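Long-range contacts in putative TetR transcriptional regulator (Rhodococcus sp., PDB 2I10), which probably binds DNA to regulate transcription and holds a bound p-nitrophenol in this crystal: residues 27-32 with 54-59; 158-163 with 192-197. One frame throughout, in Å; residues are numbered along the deposited sequence.

How the contacts relate
From the N terminus, helix 15-27 leads into the loop 27-32, helices 34-41 and 45-52 follow, and contact 1 closes this part of the chain when the start of helix 55-66 comes back against the loop. The chain then runs through helices 71-78 to 121-148 before contact 2 begins. Contact 2 closes a second loop, in which helix 157-177 and helix 181-192 form a hairpin whose tail, 192-197, returns to the first of the two. The loops follow in series, neither crossing nor enclosing one another. The centres of the two contacts lie about 35 Å apart, on opposite sides of the chain's centre: contact 1 in the predicted DNA-binding end, contact 2 in the C-terminal domain, at the dimer interface.

Contact 1 (27-32 with 54-59); sequences QGYEGT and SKRDLF
The carbonyl oxygen of Y29 is gripped by two donors that reach it from opposite faces of its plane: T32 N, which closes a type I turn over Y29-T32, and the ammonium of K55, with NZ 3.1 Å from Y29 O. The same ammonium makes a shorter bond to the far end of the turn, K55 NZ to T32 O at 2.8 Å, and meets that carbonyl nearly head-on, with a C=O...N angle of 169°. K55 reaches both oxygens because its chain, extended as far as CD, bends at chi3 (74°) to place CE over one face of the Y29 ring. CE lies 3.5 Å from Y29 CZ, and NZ sits 4.2 Å from the centroid of the Y29 ring, a cation-pi contact over the face.

This clasp ties the loop that leaves helix 15-27 to the first turn of helix 55-66, bracketing the predicted helix-turn-helix of the TetR-type DNA-binding domain. S54 and D57 form a capping box at the start of helix 55-66. An alanine in place of K55 would probably leave T32 O without its ammonium partner and open a gap over the tyrosine face.

Elsewhere the Y29 ring leans obliquely against F59, planes 58° apart, with Y29 CD1 placed 3.4 Å from F59 CG over the phenylalanine face; F24 of helix 15-27 packs edge-to-face with F59. The phenol end lies against the backbone and aliphatic chain of R56, Y29 OH coming 3.3 Å from R56 CB, while the guanidinium turns to a salt bridge with E60. Within the loop, T32 OG1 donates to G28 O at 2.7 Å, linking the end of the turn to the residue before it.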
ATOM      1  N   GLN B  27     -11.273 -14.384 -11.261  1.00 34.64           N
ATOM      2  CA  GLN B  27     -11.314 -15.335 -12.376  1.00 34.91           C
ATOM      3  C   GLN B  27     -10.205 -15.155 -13.435  1.00 34.33           C
ATOM      4  O   GLN B  27      -9.991 -16.043 -14.259  1.00 34.22           O
ATOM      5  CB  GLN B  27     -12.695 -15.291 -13.077  1.00 35.03           C
ATOM      6  CG  GLN B  27     -13.933 -15.396 -12.162  1.00 35.32           C
ATOM      7  CD  GLN B  27     -15.254 -15.485 -12.927  1.00 37.04           C
ATOM      8  OE1 GLN B  27     -15.509 -14.753 -13.909  1.00 41.57           O
ATOM      9  NE2 GLN B  27     -16.084 -16.404 -12.506  1.00 36.82           N
ATOM     10  N   GLY B  28      -9.526 -14.012 -13.432  1.00 33.07           N
ATOM     11  CA  GLY B  28      -8.616 -13.700 -14.520  1.00 34.20           C
ATOM     12  C   GLY B  28      -9.390 -13.260 -15.757  1.00 33.96           C
ATOM     13  O   GLY B  28     -10.619 -13.244 -15.780  1.00 34.93           O
ATOM     14  N   TYR B  29      -8.657 -12.856 -16.772  1.00 34.02           N
ATOM     15  CA  TYR B  29      -9.259 -12.336 -17.963  1.00 32.94           C
ATOM     16  C   TYR B  29      -9.936 -13.446 -18.751  1.00 33.16           C
ATOM     17  O   TYR B  29     -11.123 -13.374 -19.043  1.00 32.39           O
ATOM     18  CB  TYR B  29      -8.202 -11.621 -18.816  1.00 32.84           C
ATOM     19  CG  TYR B  29      -8.786 -11.053 -20.098  1.00 31.20           C
ATOM     20  CD1 TYR B  29      -9.521  -9.865 -20.071  1.00 29.73           C
ATOM     21  CD2 TYR B  29      -8.606 -11.711 -21.332  1.00 31.10           C
ATOM     22  CE1 TYR B  29     -10.070  -9.305 -21.248  1.00 29.62           C
ATOM     23  CE2 TYR B  29      -9.159 -11.176 -22.504  1.00 30.04           C
ATOM     24  CZ  TYR B  29      -9.889  -9.975 -22.457  1.00 30.30           C
ATOM     25  OH  TYR B  29     -10.463  -9.426 -23.608  1.00 29.63           O
ATOM     26  N   GLU B  30      -9.183 -14.502 -19.015  1.00 33.68           N
ATOM     27  CA  GLU B  30      -9.582 -15.570 -19.926  1.00 35.15           C
ATOM     28  C   GLU B  30     -10.811 -16.282 -19.471  1.00 36.02           C
ATOM     29  O   GLU B  30     -11.641 -16.647 -20.290  1.00 35.07           O
ATOM     30  CB  GLU B  30      -8.461 -16.592 -20.077  1.00 35.89           C
ATOM     31  CG  GLU B  30      -7.286 -16.042 -20.816  1.00 38.33           C
ATOM     32  CD  GLU B  30      -6.270 -17.097 -21.242  1.00 42.37           C
ATOM     33  OE1 GLU B  30      -6.597 -18.317 -21.228  1.00 43.22           O
ATOM     34  OE2 GLU B  30      -5.141 -16.667 -21.609  1.00 42.48           O
ATOM     35  N   GLY B  31     -10.923 -16.451 -18.153  1.00 35.72           N
ATOM     36  CA  GLY B  31     -11.979 -17.214 -17.577  1.00 35.04           C
ATOM     37  C   GLY B  31     -13.161 -16.363 -17.196  1.00 35.22           C
ATOM     38  O   GLY B  31     -14.097 -16.878 -16.610  1.00 37.48           O
ATOM     39  N   THR B  32     -13.140 -15.080 -17.515  1.00 34.65           N
ATOM     40  CA  THR B  32     -14.292 -14.218 -17.287  1.00 33.89           C
ATOM     41  C   THR B  32     -15.065 -14.088 -18.586  1.00 35.20           C
ATOM     42  O   THR B  32     -14.479 -13.695 -19.607  1.00 35.20           O
ATOM     43  CB  THR B  32     -13.873 -12.837 -16.810  1.00 33.32           C
ATOM     44  OG1 THR B  32     -13.301 -12.969 -15.523  1.00 32.73           O
ATOM     45  CG2 THR B  32     -15.074 -11.899 -16.687  1.00 32.35           C
ATOM     46  N   SER B  54     -15.857  -3.804 -25.958  1.00 29.37           N
ATOM     47  CA  SER B  54     -15.593  -5.219 -25.874  1.00 29.44           C
ATOM     48  C   SER B  54     -15.114  -5.595 -24.476  1.00 28.80           C
ATOM     49  O   SER B  54     -14.801  -4.717 -23.655  1.00 29.60           O
ATOM     50  CB  SER B  54     -14.583  -5.652 -26.947  1.00 28.04           C
ATOM     51  OG  SER B  54     -13.266  -5.185 -26.609  1.00 32.45           O
ATOM     52  N   LYS B  55     -15.067  -6.894 -24.191  1.00 28.92           N
ATOM     53  CA  LYS B  55     -14.513  -7.367 -22.926  1.00 29.58           C
ATOM     54  C   LYS B  55     -13.094  -6.816 -22.722  1.00 29.13           C
ATOM     55  O   LYS B  55     -12.714  -6.402 -21.620  1.00 28.81           O
ATOM     56  CB  LYS B  55     -14.462  -8.900 -22.918  1.00 30.45           C
ATOM     57  CG  LYS B  55     -13.895  -9.409 -21.569  1.00 32.00           C
ATOM     58  CD  LYS B  55     -13.971 -10.896 -21.387  1.00 32.80           C
ATOM     59  CE  LYS B  55     -12.966 -11.614 -22.202  1.00 29.98           C
ATOM     60  NZ  LYS B  55     -12.716 -12.969 -21.619  1.00 28.30           N
ATOM     61  N   ARG B  56     -12.322  -6.781 -23.807  1.00 28.00           N
ATOM     62  CA  ARG B  56     -10.960  -6.253 -23.775  1.00 28.11           C
ATOM     63  C   ARG B  56     -10.966  -4.776 -23.436  1.00 27.49           C
ATOM     64  O   ARG B  56     -10.190  -4.328 -22.606  1.00 27.64           O
ATOM     65  CB  ARG B  56     -10.214  -6.499 -25.086  1.00 27.59           C
ATOM     66  CG  ARG B  56      -8.704  -6.144 -25.012  1.00 31.15           C
ATOM     67  CD  ARG B  56      -7.981  -7.081 -24.001  1.00 36.24           C
ATOM     68  NE  ARG B  56      -6.519  -7.041 -24.077  1.00 38.38           N
ATOM     69  CZ  ARG B  56      -5.789  -7.665 -25.009  1.00 38.04           C
ATOM     70  NH1 ARG B  56      -4.470  -7.580 -24.986  1.00 36.79           N
ATOM     71  NH2 ARG B  56      -6.369  -8.373 -25.962  1.00 37.17           N
ATOM     72  N   ASP B  57     -11.821  -4.002 -24.085  1.00 28.78           N
ATOM     73  CA  ASP B  57     -11.935  -2.558 -23.757  1.00 28.78           C
ATOM     74  C   ASP B  57     -12.234  -2.417 -22.256  1.00 28.41           C
ATOM     75  O   ASP B  57     -11.613  -1.622 -21.587  1.00 27.73           O
ATOM     76  CB  ASP B  57     -13.067  -1.879 -24.528  1.00 27.47           C
ATOM     77  CG  ASP B  57     -12.819  -1.822 -26.021  1.00 28.56           C
ATOM     78  OD1 ASP B  57     -11.662  -1.802 -26.446  1.00 26.45           O
ATOM     79  OD2 ASP B  57     -13.794  -1.789 -26.777  1.00 28.87           O
ATOM     80  N   LEU B  58     -13.211  -3.175 -21.762  1.00 28.31           N
ATOM     81  CA  LEU B  58     -13.618  -3.074 -20.357  1.00 29.54           C
ATOM     82  C   LEU B  58     -12.454  -3.457 -19.411  1.00 29.50           C
ATOM     83  O   LEU B  58     -12.224  -2.822 -18.408  1.00 29.67           O
ATOM     84  CB  LEU B  58     -14.850  -3.920 -20.073  1.00 28.73           C
ATOM     85  CG  LEU B  58     -15.269  -4.207 -18.628  1.00 29.43           C
ATOM     86  CD1 LEU B  58     -15.460  -2.869 -17.824  1.00 30.99           C
ATOM     87  CD2 LEU B  58     -16.555  -5.068 -18.583  1.00 29.77           C
ATOM     88  N   PHE B  59     -11.728  -4.492 -19.758  1.00 30.09           N
ATOM     89  CA  PHE B  59     -10.583  -4.926 -18.940  1.00 31.14           C
ATOM     90  C   PHE B  59      -9.484  -3.864 -18.894  1.00 30.81           C
ATOM     91  O   PHE B  59      -8.930  -3.592 -17.824  1.00 30.96           O
ATOM     92  CB  PHE B  59     -10.080  -6.290 -19.447  1.00 29.89           C
ATOM     93  CG  PHE B  59      -8.846  -6.808 -18.732  1.00 31.47           C
ATOM     94  CD1 PHE B  59      -8.949  -7.393 -17.450  1.00 26.80           C
ATOM     95  CD2 PHE B  59      -7.590  -6.756 -19.346  1.00 27.22           C
ATOM     96  CE1 PHE B  59      -7.831  -7.899 -16.794  1.00 28.42           C
ATOM     97  CE2 PHE B  59      -6.453  -7.276 -18.691  1.00 27.37           C
ATOM     98  CZ  PHE B  59      -6.573  -7.837 -17.412  1.00 29.85           C
TER

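Contact 2 (158-163 with 192-197); sequences TALARY and AQVVPR. With NPO (p-nitrophenol), chain C.
V194 overlaps one face of the Y163 ring. Its CG1 stands 4.0 Å from the ring centroid and 21° off the normal, a CH-pi contact displaced toward the rim, while V194 CB is 3.5 Å from Y163 CE2. The other methyl, CG2, approaches the phenol end, 3.4 Å from Y163 OH. Anti to the backbone N of V194 (chi1 177°), the same CG1 also meets L160, whose CD1 lies 3.7 Å from V194 CG1, the two side chains lying alongside and running in opposite senses. L160 CD1 further touches V195 CG2 at 4.0 Å, and CD2 reaches the ring of P196 more loosely.

The tail after helix 181-192 makes a type I turn, A192-V195, and lays its valines on helix 157-177, one of the helices that face the second subunit, as in other TetR-family dimers. V194 packs there on V194 of the second subunit. On another part of helix 157-177, R162, which does not touch the tail, belongs to the p-nitrophenol pocket: its guanidinium edge faces the ligand, though the closest approach is too short to be reliable, and it forms salt bridges with E174 and E183 of the second subunit.

Between the tail and the helix the contact is apolar. Its one polar side-chain group, the buried phenol of Y163, is satisfied by A191 O just ahead of the tail, so cohesion of the valines with L160 and the tyrosine face rests on fit and dispersion rather than on directional bonds.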
ATOM      1  N   THR B 158      19.424   1.876  -7.883  1.00 30.60           N
ATOM      2  CA  THR B 158      18.690   0.704  -7.470  1.00 30.53           C
ATOM      3  C   THR B 158      17.857   0.974  -6.224  1.00 29.92           C
ATOM      4  O   THR B 158      16.651   0.667  -6.189  1.00 29.83           O
ATOM      5  CB  THR B 158      19.672  -0.455  -7.285  1.00 30.09           C
ATOM      6  OG1 THR B 158      20.035  -0.928  -8.587  1.00 33.44           O
ATOM      7  CG2 THR B 158      19.018  -1.591  -6.570  1.00 32.22           C
ATOM      8  N   ALA B 159      18.507   1.531  -5.190  1.00 28.58           N
ATOM      9  CA  ALA B 159      17.829   2.000  -4.013  1.00 28.19           C
ATOM     10  C   ALA B 159      16.768   3.058  -4.299  1.00 28.19           C
ATOM     11  O   ALA B 159      15.670   3.029  -3.710  1.00 27.50           O
ATOM     12  CB  ALA B 159      18.852   2.544  -2.977  1.00 26.87           C
ATOM     13  N   LEU B 160      17.115   4.025  -5.151  1.00 28.47           N
ATOM     14  CA  LEU B 160      16.206   5.127  -5.447  1.00 29.01           C
ATOM     15  C   LEU B 160      14.949   4.675  -6.234  1.00 28.94           C
ATOM     16  O   LEU B 160      13.861   5.196  -5.997  1.00 29.81           O
ATOM     17  CB  LEU B 160      16.936   6.244  -6.181  1.00 29.25           C
ATOM     18  CG  LEU B 160      16.156   7.553  -6.398  1.00 29.04           C
ATOM     19  CD1 LEU B 160      15.739   8.196  -5.066  1.00 31.56           C
ATOM     20  CD2 LEU B 160      17.045   8.467  -7.149  1.00 29.27           C
ATOM     21  N   ALA B 161      15.108   3.724  -7.163  1.00 29.14           N
ATOM     22  CA  ALA B 161      13.959   3.057  -7.834  1.00 28.10           C
ATOM     23  C   ALA B 161      13.014   2.361  -6.860  1.00 28.09           C
ATOM     24  O   ALA B 161      11.811   2.487  -6.962  1.00 27.87           O
ATOM     25  CB  ALA B 161      14.453   2.036  -8.877  1.00 26.86           C
ATOM     26  N   ARG B 162      13.582   1.593  -5.928  1.00 29.86           N
ATOM     27  CA  ARG B 162      12.811   0.918  -4.890  1.00 29.41           C
ATOM     28  C   ARG B 162      12.084   1.948  -4.044  1.00 28.98           C
ATOM     29  O   ARG B 162      10.932   1.774  -3.691  1.00 29.50           O
ATOM     30  CB  ARG B 162      13.761   0.043  -4.034  1.00 28.76           C
ATOM     31  CG  ARG B 162      13.081  -0.987  -3.108  1.00 27.83           C
ATOM     32  CD  ARG B 162      12.237  -2.025  -3.896  1.00 28.02           C
ATOM     33  NE  ARG B 162      13.070  -2.888  -4.727  1.00 25.82           N
ATOM     34  CZ  ARG B 162      12.640  -3.886  -5.499  1.00 25.03           C
ATOM     35  NH1 ARG B 162      11.338  -4.164  -5.603  1.00 26.52           N
ATOM     36  NH2 ARG B 162      13.521  -4.587  -6.196  1.00 22.22           N
ATOM     37  N   TYR B 163      12.738   3.044  -3.728  1.00 28.58           N
ATOM     38  CA  TYR B 163      12.051   4.054  -2.957  1.00 28.71           C
ATOM     39  C   TYR B 163      10.845   4.612  -3.723  1.00 28.04           C
ATOM     40  O   TYR B 163       9.799   4.812  -3.132  1.00 27.95           O
ATOM     41  CB  TYR B 163      12.980   5.190  -2.557  1.00 29.39           C
ATOM     42  CG  TYR B 163      12.207   6.431  -2.212  1.00 30.35           C
ATOM     43  CD1 TYR B 163      11.664   6.604  -0.940  1.00 29.59           C
ATOM     44  CD2 TYR B 163      12.003   7.419  -3.162  1.00 28.10           C
ATOM     45  CE1 TYR B 163      10.941   7.738  -0.643  1.00 32.58           C
ATOM     46  CE2 TYR B 163      11.254   8.539  -2.873  1.00 30.79           C
ATOM     47  CZ  TYR B 163      10.740   8.698  -1.605  1.00 30.58           C
ATOM     48  OH  TYR B 163      10.019   9.855  -1.297  1.00 34.34           O
ATOM     49  N   ALA B 192       8.691  13.282  -3.876  1.00 37.38           N
ATOM     50  CA  ALA B 192       9.492  13.490  -5.082  1.00 38.46           C
ATOM     51  C   ALA B 192      10.852  14.145  -4.780  1.00 38.58           C
ATOM     52  O   ALA B 192      11.838  13.925  -5.506  1.00 39.09           O
ATOM     53  CB  ALA B 192       8.725  14.302  -6.103  1.00 38.14           C
ATOM     54  N   GLN B 193      10.909  14.902  -3.690  1.00 39.30           N
ATOM     55  CA  GLN B 193      12.121  15.606  -3.257  1.00 39.49           C
ATOM     56  C   GLN B 193      13.313  14.687  -3.108  1.00 38.53           C
ATOM     57  O   GLN B 193      14.445  15.127  -3.229  1.00 39.47           O
ATOM     58  CB  GLN B 193      11.891  16.319  -1.910  1.00 38.59           C
ATOM     59  CG  GLN B 193      11.398  17.749  -1.998  1.00 40.01           C
ATOM     60  CD  GLN B 193      10.992  18.319  -0.614  1.00 42.42           C
ATOM     61  OE1 GLN B 193      11.289  17.727   0.448  1.00 43.75           O
ATOM     62  NE2 GLN B 193      10.330  19.485  -0.627  1.00 44.92           N
ATOM     63  N   VAL B 194      13.054  13.421  -2.807  1.00 38.70           N
ATOM     64  CA  VAL B 194      14.102  12.415  -2.686  1.00 38.99           C
ATOM     65  C   VAL B 194      14.845  12.145  -3.994  1.00 39.76           C
ATOM     66  O   VAL B 194      15.995  11.734  -3.971  1.00 40.44           O
ATOM     67  CB  VAL B 194      13.548  11.111  -2.086  1.00 39.22           C
ATOM     68  CG1 VAL B 194      14.638  10.030  -2.029  1.00 37.71           C
ATOM     69  CG2 VAL B 194      12.984  11.407  -0.658  1.00 38.28           C
ATOM     70  N   VAL B 195      14.189  12.364  -5.128  1.00 39.11           N
ATOM     71  CA  VAL B 195      14.898  12.319  -6.418  1.00 38.25           C
ATOM     72  C   VAL B 195      15.586  13.670  -6.644  1.00 39.16           C
ATOM     73  O   VAL B 195      14.933  14.670  -6.903  1.00 38.82           O
ATOM     74  CB  VAL B 195      13.966  11.941  -7.534  1.00 37.11           C
ATOM     75  CG1 VAL B 195      14.736  11.823  -8.885  1.00 37.02           C
ATOM     76  CG2 VAL B 195      13.302  10.588  -7.196  1.00 36.15           C
ATOM     77  N   PRO B 196      16.923  13.714  -6.491  1.00 40.59           N
ATOM     78  CA  PRO B 196      17.597  15.017  -6.551  1.00 41.45           C
ATOM     79  C   PRO B 196      17.630  15.643  -7.934  1.00 41.43           C
ATOM     80  O   PRO B 196      17.568  14.930  -8.929  1.00 41.59           O
ATOM     81  CB  PRO B 196      19.033  14.694  -6.121  1.00 42.27           C
ATOM     82  CG  PRO B 196      18.985  13.270  -5.596  1.00 43.72           C
ATOM     83  CD  PRO B 196      17.870  12.607  -6.262  1.00 40.44           C
ATOM     84  N   ARG B 197      17.691  16.974  -7.980  1.00 41.83           N
ATOM     85  CA  ARG B 197      17.971  17.682  -9.223  0.50 42.25           C
ATOM     86  C   ARG B 197      19.244  18.492  -9.063  1.00 42.01           C
ATOM     87  O   ARG B 197      19.230  19.580  -8.469  1.00 42.20           O
ATOM     88  CB  ARG B 197      16.813  18.589  -9.653  0.50 42.61           C
ATOM     89  CG  ARG B 197      16.918  19.006 -11.126  0.50 43.50           C
ATOM     90  CD  ARG B 197      16.117  20.251 -11.463  0.50 45.32           C
ATOM     91  NE  ARG B 197      16.400  20.698 -12.827  0.50 46.20           N
ATOM     92  CZ  ARG B 197      17.179  21.731 -13.152  0.50 47.01           C
ATOM     93  NH1 ARG B 197      17.762  22.477 -12.214  0.50 47.10           N
ATOM     94  NH2 ARG B 197      17.365  22.030 -14.432  0.50 47.37           N
TER
HETATM   95  C1  NPO C 201      13.139  -7.716  -6.921  0.80 64.93           C
HETATM   96  C2  NPO C 201      12.619  -8.761  -6.177  0.80 64.24           C
HETATM   97  C3  NPO C 201      11.276  -8.836  -5.913  0.80 62.43           C
HETATM   98  C4  NPO C 201      10.431  -7.876  -6.384  0.80 62.84           C
HETATM   99  C5  NPO C 201      10.913  -6.811  -7.135  0.80 62.33           C
HETATM  100  C6  NPO C 201      12.272  -6.731  -7.407  0.80 64.08           C
HETATM  101  OH  NPO C 201       9.119  -8.018  -6.070  0.80 64.06           O
HETATM  102  N1  NPO C 201      14.543  -7.747  -7.141  0.80 65.63           N
HETATM  103  O2  NPO C 201      15.158  -8.737  -6.721  0.80 67.14           O
HETATM  104  O3  NPO C 201      15.156  -6.854  -7.737  0.80 65.28           O